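Local coordinates for protein eukaryotic translation initiation factor 2D (Homo sapiens, PDB 5W2F) that delivers tRNA to the P-site of the eukaryotic ribosome without GTP during translation initiation, here represented by its C-terminal region, at residues N53-D58 / D80-R85; C64-N69 / T73-P78. All blocks are in the same frame, centred on the assembly; numbering follows the deposited sequence.

Overall arrangement
Both contacts lie in the part of the chain that matches the SWIB/MDM2 family. Of the elements involved, strand 54-56 comes first along the chain and helix 59-65 follows it. The chain then leaves the helix and turns back; interaction 2 closes this short loop by setting 64-69 against 73-78. Strand 76-78 pairs antiparallel with strand 54-56 and runs directly into helix 79-89, whose first turns meet 53-58 in interaction 1. The smaller loop therefore sits wholly within the larger one. Ile65 and Leu82 touch, joining the two contacts into one apolar layer between the two-stranded sheet and the helices.

Interaction 1. Residues N53-D58 / D80-R85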
loop_
_atom_site.group_PDB
_atom_site.type_symbol
_atom_site.label_atom_id
_atom_site.label_comp_id
_atom_site.label_asym_id
_atom_site.label_seq_id
_atom_site.Cartn_x
_atom_site.Cartn_y
_atom_site.Cartn_z
ATOM N N ASN A 53 2.351 -17.942 -26.950
ATOM C CA ASN A 53 2.905 -17.007 -25.960
ATOM C C ASN A 53 2.215 -15.634 -25.984
ATOM O O ASN A 53 2.446 -14.833 -25.076
ATOM C CB ASN A 53 4.415 -16.781 -26.144
ATOM C CG ASN A 53 5.288 -17.777 -25.402
ATOM O OD1 ASN A 53 4.818 -18.555 -24.552
ATOM N ND2 ASN A 53 6.585 -17.718 -25.670
ATOM N N LEU A 54 1.408 -15.351 -27.013
ATOM C CA LEU A 54 0.833 -14.018 -27.216
ATOM C C LEU A 54 -0.667 -14.015 -27.064
ATOM O O LEU A 54 -1.339 -14.967 -27.450
ATOM C CB LEU A 54 1.175 -13.522 -28.617
ATOM C CG LEU A 54 2.663 -13.435 -28.933
ATOM C CD1 LEU A 54 2.830 -12.960 -30.352
ATOM C CD2 LEU A 54 3.419 -12.512 -27.989
ATOM N N VAL A 55 -1.173 -12.903 -26.555
ATOM C CA VAL A 55 -2.598 -12.647 -26.417
ATOM C C VAL A 55 -2.966 -11.450 -27.284
ATOM O O VAL A 55 -2.312 -10.406 -27.216
ATOM C CB VAL A 55 -2.961 -12.381 -24.939
ATOM C CG1 VAL A 55 -4.450 -12.051 -24.805
ATOM C CG2 VAL A 55 -2.596 -13.599 -24.086
ATOM N N ARG A 56 -4.009 -11.618 -28.104
ATOM C CA ARG A 56 -4.546 -10.545 -28.926
ATOM C C ARG A 56 -5.546 -9.775 -28.067
ATOM O O ARG A 56 -6.561 -10.312 -27.660
ATOM C CB ARG A 56 -5.240 -11.095 -30.167
ATOM C CG ARG A 56 -4.347 -11.918 -31.082
ATOM C CD ARG A 56 -5.146 -12.598 -32.202
ATOM N NE ARG A 56 -5.729 -13.885 -31.778
ATOM C CZ ARG A 56 -7.001 -14.116 -31.414
ATOM N NH1 ARG A 56 -7.943 -13.156 -31.433
ATOM N NH2 ARG A 56 -7.346 -15.364 -31.048
ATOM N N LEU A 57 -5.286 -8.504 -27.836
ATOM C CA LEU A 57 -6.139 -7.717 -26.985
ATOM C C LEU A 57 -7.453 -7.372 -27.708
ATOM O O LEU A 57 -7.460 -6.921 -28.846
ATOM C CB LEU A 57 -5.439 -6.458 -26.499
ATOM C CG LEU A 57 -4.418 -6.586 -25.348
ATOM C CD1 LEU A 57 -3.271 -7.529 -25.575
ATOM C CD2 LEU A 57 -3.925 -5.191 -25.010
ATOM N N ASP A 58 -8.562 -7.596 -27.015
ATOM C CA ASP A 58 -9.882 -7.234 -27.502
ATOM C C ASP A 58 -10.163 -5.778 -27.121
ATOM O O ASP A 58 -9.322 -5.125 -26.469
ATOM C CB ASP A 58 -10.925 -8.227 -26.963
ATOM C CG ASP A 58 -11.149 -8.132 -25.461
ATOM O OD1 ASP A 58 -10.325 -7.543 -24.741
ATOM O OD2 ASP A 58 -12.163 -8.693 -25.005
ATOM N N ASP A 80 2.880 -12.374 -19.860
ATOM C CA ASP A 80 3.458 -11.678 -18.704
ATOM C C ASP A 80 3.356 -10.168 -18.813
ATOM O O ASP A 80 3.124 -9.492 -17.814
ATOM C CB ASP A 80 4.879 -12.145 -18.446
ATOM C CG ASP A 80 4.918 -13.570 -17.910
ATOM O OD1 ASP A 80 4.546 -13.757 -16.745
ATOM O OD2 ASP A 80 5.300 -14.515 -18.645
ATOM N N SER A 81 3.515 -9.630 -20.020
ATOM C CA SER A 81 3.320 -8.198 -20.198
ATOM C C SER A 81 1.882 -7.787 -19.965
ATOM O O SER A 81 1.614 -6.752 -19.366
ATOM C CB SER A 81 3.724 -7.790 -21.605
ATOM O OG SER A 81 5.124 -8.013 -21.797
ATOM N N LEU A 82 0.956 -8.601 -20.458
ATOM C CA LEU A 82 -0.451 -8.346 -20.239
ATOM C C LEU A 82 -0.746 -8.284 -18.749
ATOM O O LEU A 82 -1.399 -7.356 -18.265
ATOM C CB LEU A 82 -1.289 -9.428 -20.916
ATOM C CG LEU A 82 -2.791 -9.381 -20.665
ATOM C CD1 LEU A 82 -3.376 -8.061 -21.140
ATOM C CD2 LEU A 82 -3.458 -10.577 -21.325
ATOM N N LEU A 83 -0.270 -9.284 -18.015
ATOM C CA LEU A 83 -0.510 -9.345 -16.585
ATOM C C LEU A 83 0.146 -8.168 -15.859
ATOM O O LEU A 83 -0.482 -7.541 -15.016
ATOM C CB LEU A 83 -0.012 -10.686 -16.054
ATOM C CG LEU A 83 -0.793 -11.917 -16.539
ATOM C CD1 LEU A 83 -0.132 -13.241 -16.166
ATOM C CD2 LEU A 83 -2.222 -11.872 -16.034
ATOM N N THR A 84 1.382 -7.844 -16.220
ATOM C CA THR A 84 2.079 -6.708 -15.629
ATOM C C THR A 84 1.326 -5.400 -15.860
ATOM O O THR A 84 1.161 -4.596 -14.944
ATOM C CB THR A 84 3.500 -6.608 -16.192
ATOM O OG1 THR A 84 4.219 -7.767 -15.784
ATOM C CG2 THR A 84 4.222 -5.362 -15.720
ATOM N N ARG A 85 0.875 -5.181 -17.089
ATOM C CA ARG A 85 0.154 -3.948 -17.371
ATOM C C ARG A 85 -1.159 -3.900 -16.609
ATOM O O ARG A 85 -1.564 -2.829 -16.141
ATOM C CB ARG A 85 -0.059 -3.774 -18.868
ATOM C CG ARG A 85 1.229 -3.499 -19.620
ATOM C CD ARG A 85 0.918 -3.019 -21.018
ATOM N NE ARG A 85 2.075 -3.089 -21.893
ATOM C CZ ARG A 85 2.165 -2.489 -23.078
ATOM N NH1 ARG A 85 1.176 -1.733 -23.553
ATOM N NH2 ARG A 85 3.270 -2.643 -23.791
#
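Leu82, on the first turn of helix 79-89, is the residue that reaches across to Val55 and Leu57 of the strand segment. Two residues earlier, Asp80 contributes through its backbone: its O accepts from Thr84 N and from Thr84 OG1, which approach from opposite faces of the carbonyl plane. At Leu82 the side chain leaves the helix with CG anti to the backbone N (chi1 174°), which carries its two methyls out toward the strand. CD2 takes Val55, lying 3.9 Å from Val55 CG1 and 4.1 Å from Val55 CB, and the two side chains meet at about a right angle. Val55 presents both methyls, its CG2 standing 4.2 Å from the same Leu82 CD2, so a single methyl rests against the branch point of the valine. CD1 of Leu82 is turned to Leu57 and approaches Leu57 CD1 more loosely, at 4.5 Å. This is helix-on-sheet packing within the SWIB/MDM2 region: strand 54-56 pairs with strand 76-78, and helix 79-89 covers one face of that small sheet. Val37 and Ala41 of helix 30-43 and Ile65 of helix 59-65 pack around these side chains. Leu83, one residue on, turns to helix 30-43 and packs on Arg34 and Val37. At Thr84 the side-chain hydroxyl returns to the helix backbone, with OG1 2.9 Å from Asp80 O and tilted 33° from that carbonyl's plane. Arg85 closes the segment; its N bonds to Ser81 O, and its side chain packs on Ile65, Leu66 and Leu77.

Interaction 2. Residues C64-N69 / T73-P78; sequences CILEKN and TVMKLP
The one flat side-chain group at this contact is the carboxamide of Asn69, whose side chain is crossed at a slant by that of Met75. This asparagine is poorly ordered and which way round its amide sits is doubtful, so the firmer measure is from Met75 CE to Asn69 CA, 3.5 Å. The same Met75 CE also comes 3.6 Å from Lys68 O, which places the methyl against the backbone of the loop. Cys62 packs on both Asn69 and Met75 from helix 59-65. The bend at chi2 (-61°), with chi3 at -148°, swings the Met75 chain across so that its methyl reaches the loop around Lys68 and Asn69. Nearer the backbone, Met75 is met by Leu66: CD1 of Leu66 lies 3.6 Å from Met75 CG and 3.9 Å from Met75 CB, these side chains too passing at an angle. Two residues on from Met75, Leu77 meets Ile65 of the helix end tip to tip, with Ile65 CD1 3.9 Å from Leu77 CD1. Leu57 and Leu82 pack against Ile65 from the neighbouring contact. The arrangement joins the end of helix 59-65 and the loop after it to the strand segment that leads into helix 79-89, in the SWIB/MDM2 region. Charged groups find partners to the outside, Lys68 NZ with Glu70, Glu67 with Lys89 and Lys76 with Asp48. With methyl and methylene groups doing most of the touching, the contact relies on shape and burial rather than on directed bonds, buried at Ile65 and open to solvent around Asn69.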
loop_
_atom_site.group_PDB
_atom_site.type_symbol
_atom_site.label_atom_id
_atom_site.label_comp_id
_atom_site.label_asym_id
_atom_site.label_seq_id
_atom_site.Cartn_x
_atom_site.Cartn_y
_atom_site.Cartn_z
ATOM N N CYS A 64 -8.696 -0.581 -21.373
ATOM C CA CYS A 64 -8.275 -0.390 -20.001
ATOM C C CYS A 64 -6.806 -0.591 -19.698
ATOM O O CYS A 64 -6.386 -0.175 -18.618
ATOM C CB CYS A 64 -9.186 -1.132 -19.034
ATOM S SG CYS A 64 -9.121 -2.913 -19.101
ATOM N N ILE A 65 -6.010 -1.168 -20.614
ATOM C CA ILE A 65 -4.557 -1.166 -20.403
ATOM C C ILE A 65 -3.686 -0.411 -21.397
ATOM O O ILE A 65 -2.537 -0.100 -21.057
ATOM C CB ILE A 65 -3.987 -2.580 -20.139
ATOM C CG1 ILE A 65 -4.157 -3.486 -21.341
ATOM C CG2 ILE A 65 -4.650 -3.196 -18.906
ATOM C CD1 ILE A 65 -3.251 -4.691 -21.301
ATOM N N LEU A 66 -4.192 -0.087 -22.584
ATOM C CA LEU A 66 -3.402 0.673 -23.557
ATOM C C LEU A 66 -3.701 2.166 -23.508
ATOM O O LEU A 66 -4.853 2.573 -23.329
ATOM C CB LEU A 66 -3.646 0.166 -24.972
ATOM C CG LEU A 66 -3.443 -1.327 -25.209
ATOM C CD1 LEU A 66 -3.688 -1.600 -26.680
ATOM C CD2 LEU A 66 -2.054 -1.791 -24.790
ATOM N N GLU A 67 -2.652 2.967 -23.693
ATOM C CA GLU A 67 -2.782 4.429 -23.749
ATOM C C GLU A 67 -3.370 4.850 -25.097
ATOM O O GLU A 67 -4.309 5.649 -25.150
ATOM C CB GLU A 67 -1.424 5.129 -23.541
ATOM C CG GLU A 67 -0.592 4.668 -22.344
ATOM C CD GLU A 67 -1.385 4.565 -21.052
ATOM O OE1 GLU A 67 -2.196 5.474 -20.767
ATOM O OE2 GLU A 67 -1.185 3.573 -20.315
ATOM N N LYS A 68 -2.803 4.302 -26.174
ATOM C CA LYS A 68 -3.254 4.561 -27.540
ATOM C C LYS A 68 -3.562 3.241 -28.263
ATOM O O LYS A 68 -2.697 2.364 -28.351
ATOM C CB LYS A 68 -2.173 5.335 -28.300
ATOM C CG LYS A 68 -2.657 5.962 -29.599
ATOM C CD LYS A 68 -1.497 6.328 -30.509
ATOM C CE LYS A 68 -1.996 6.942 -31.805
ATOM N NZ LYS A 68 -0.882 7.225 -32.752
ATOM N N ASN A 69 -4.789 3.111 -28.777
ATOM C CA ASN A 69 -5.202 1.950 -29.579
ATOM C C ASN A 69 -5.314 2.345 -31.057
ATOM O O ASN A 69 -6.381 2.745 -31.521
ATOM C CB ASN A 69 -6.524 1.363 -29.053
ATOM C CG ASN A 69 -6.996 0.126 -29.828
ATOM O OD1 ASN A 69 -6.270 -0.450 -30.645
ATOM N ND2 ASN A 69 -8.231 -0.284 -29.562
ATOM N N THR A 73 -5.221 -2.311 -36.301
ATOM C CA THR A 73 -3.997 -2.945 -35.850
ATOM C C THR A 73 -4.352 -3.828 -34.677
ATOM O O THR A 73 -4.946 -3.355 -33.701
ATOM C CB THR A 73 -2.947 -1.910 -35.399
ATOM O OG1 THR A 73 -2.639 -1.041 -36.488
ATOM C CG2 THR A 73 -1.666 -2.587 -34.955
ATOM N N VAL A 74 -3.998 -5.110 -34.788
ATOM C CA VAL A 74 -4.173 -6.046 -33.696
ATOM C C VAL A 74 -3.041 -5.790 -32.706
ATOM O O VAL A 74 -1.858 -5.864 -33.061
ATOM C CB VAL A 74 -4.147 -7.518 -34.168
ATOM C CG1 VAL A 74 -4.316 -8.461 -32.971
ATOM C CG2 VAL A 74 -5.227 -7.768 -35.229
ATOM N N MET A 75 -3.416 -5.476 -31.472
ATOM C CA MET A 75 -2.463 -5.283 -30.392
ATOM C C MET A 75 -2.250 -6.646 -29.736
ATOM O O MET A 75 -3.214 -7.303 -29.349
ATOM C CB MET A 75 -3.024 -4.301 -29.368
ATOM C CG MET A 75 -3.606 -3.015 -29.955
ATOM S SD MET A 75 -2.370 -2.075 -30.855
ATOM C CE MET A 75 -2.878 -0.400 -30.598
ATOM N N LYS A 76 -0.997 -7.099 -29.676
ATOM C CA LYS A 76 -0.659 -8.361 -29.051
ATOM C C LYS A 76 0.330 -8.123 -27.944
ATOM O O LYS A 76 1.262 -7.318 -28.094
ATOM C CB LYS A 76 -0.049 -9.340 -30.054
ATOM C CG LYS A 76 -0.981 -9.676 -31.194
ATOM C CD LYS A 76 -0.322 -10.697 -32.109
ATOM C CE LYS A 76 -1.120 -10.915 -33.373
ATOM N NZ LYS A 76 -0.507 -11.978 -34.212
ATOM N N LEU A 77 0.123 -8.823 -26.833
ATOM C CA LEU A 77 1.069 -8.812 -25.734
ATOM C C LEU A 77 1.368 -10.218 -25.286
ATOM O O LEU A 77 0.462 -11.051 -25.218
ATOM C CB LEU A 77 0.516 -8.044 -24.536
ATOM C CG LEU A 77 0.410 -6.540 -24.674
ATOM C CD1 LEU A 77 -0.225 -5.942 -23.428
ATOM C CD2 LEU A 77 1.780 -5.925 -24.891
ATOM N N PRO A 78 2.640 -10.486 -24.937
ATOM C CA PRO A 78 2.899 -11.706 -24.201
ATOM C C PRO A 78 2.120 -11.756 -22.893
ATOM O O PRO A 78 1.851 -10.722 -22.293
ATOM C CB PRO A 78 4.386 -11.651 -23.892
ATOM C CG PRO A 78 4.934 -10.525 -24.678
ATOM C CD PRO A 78 3.830 -9.628 -25.058
#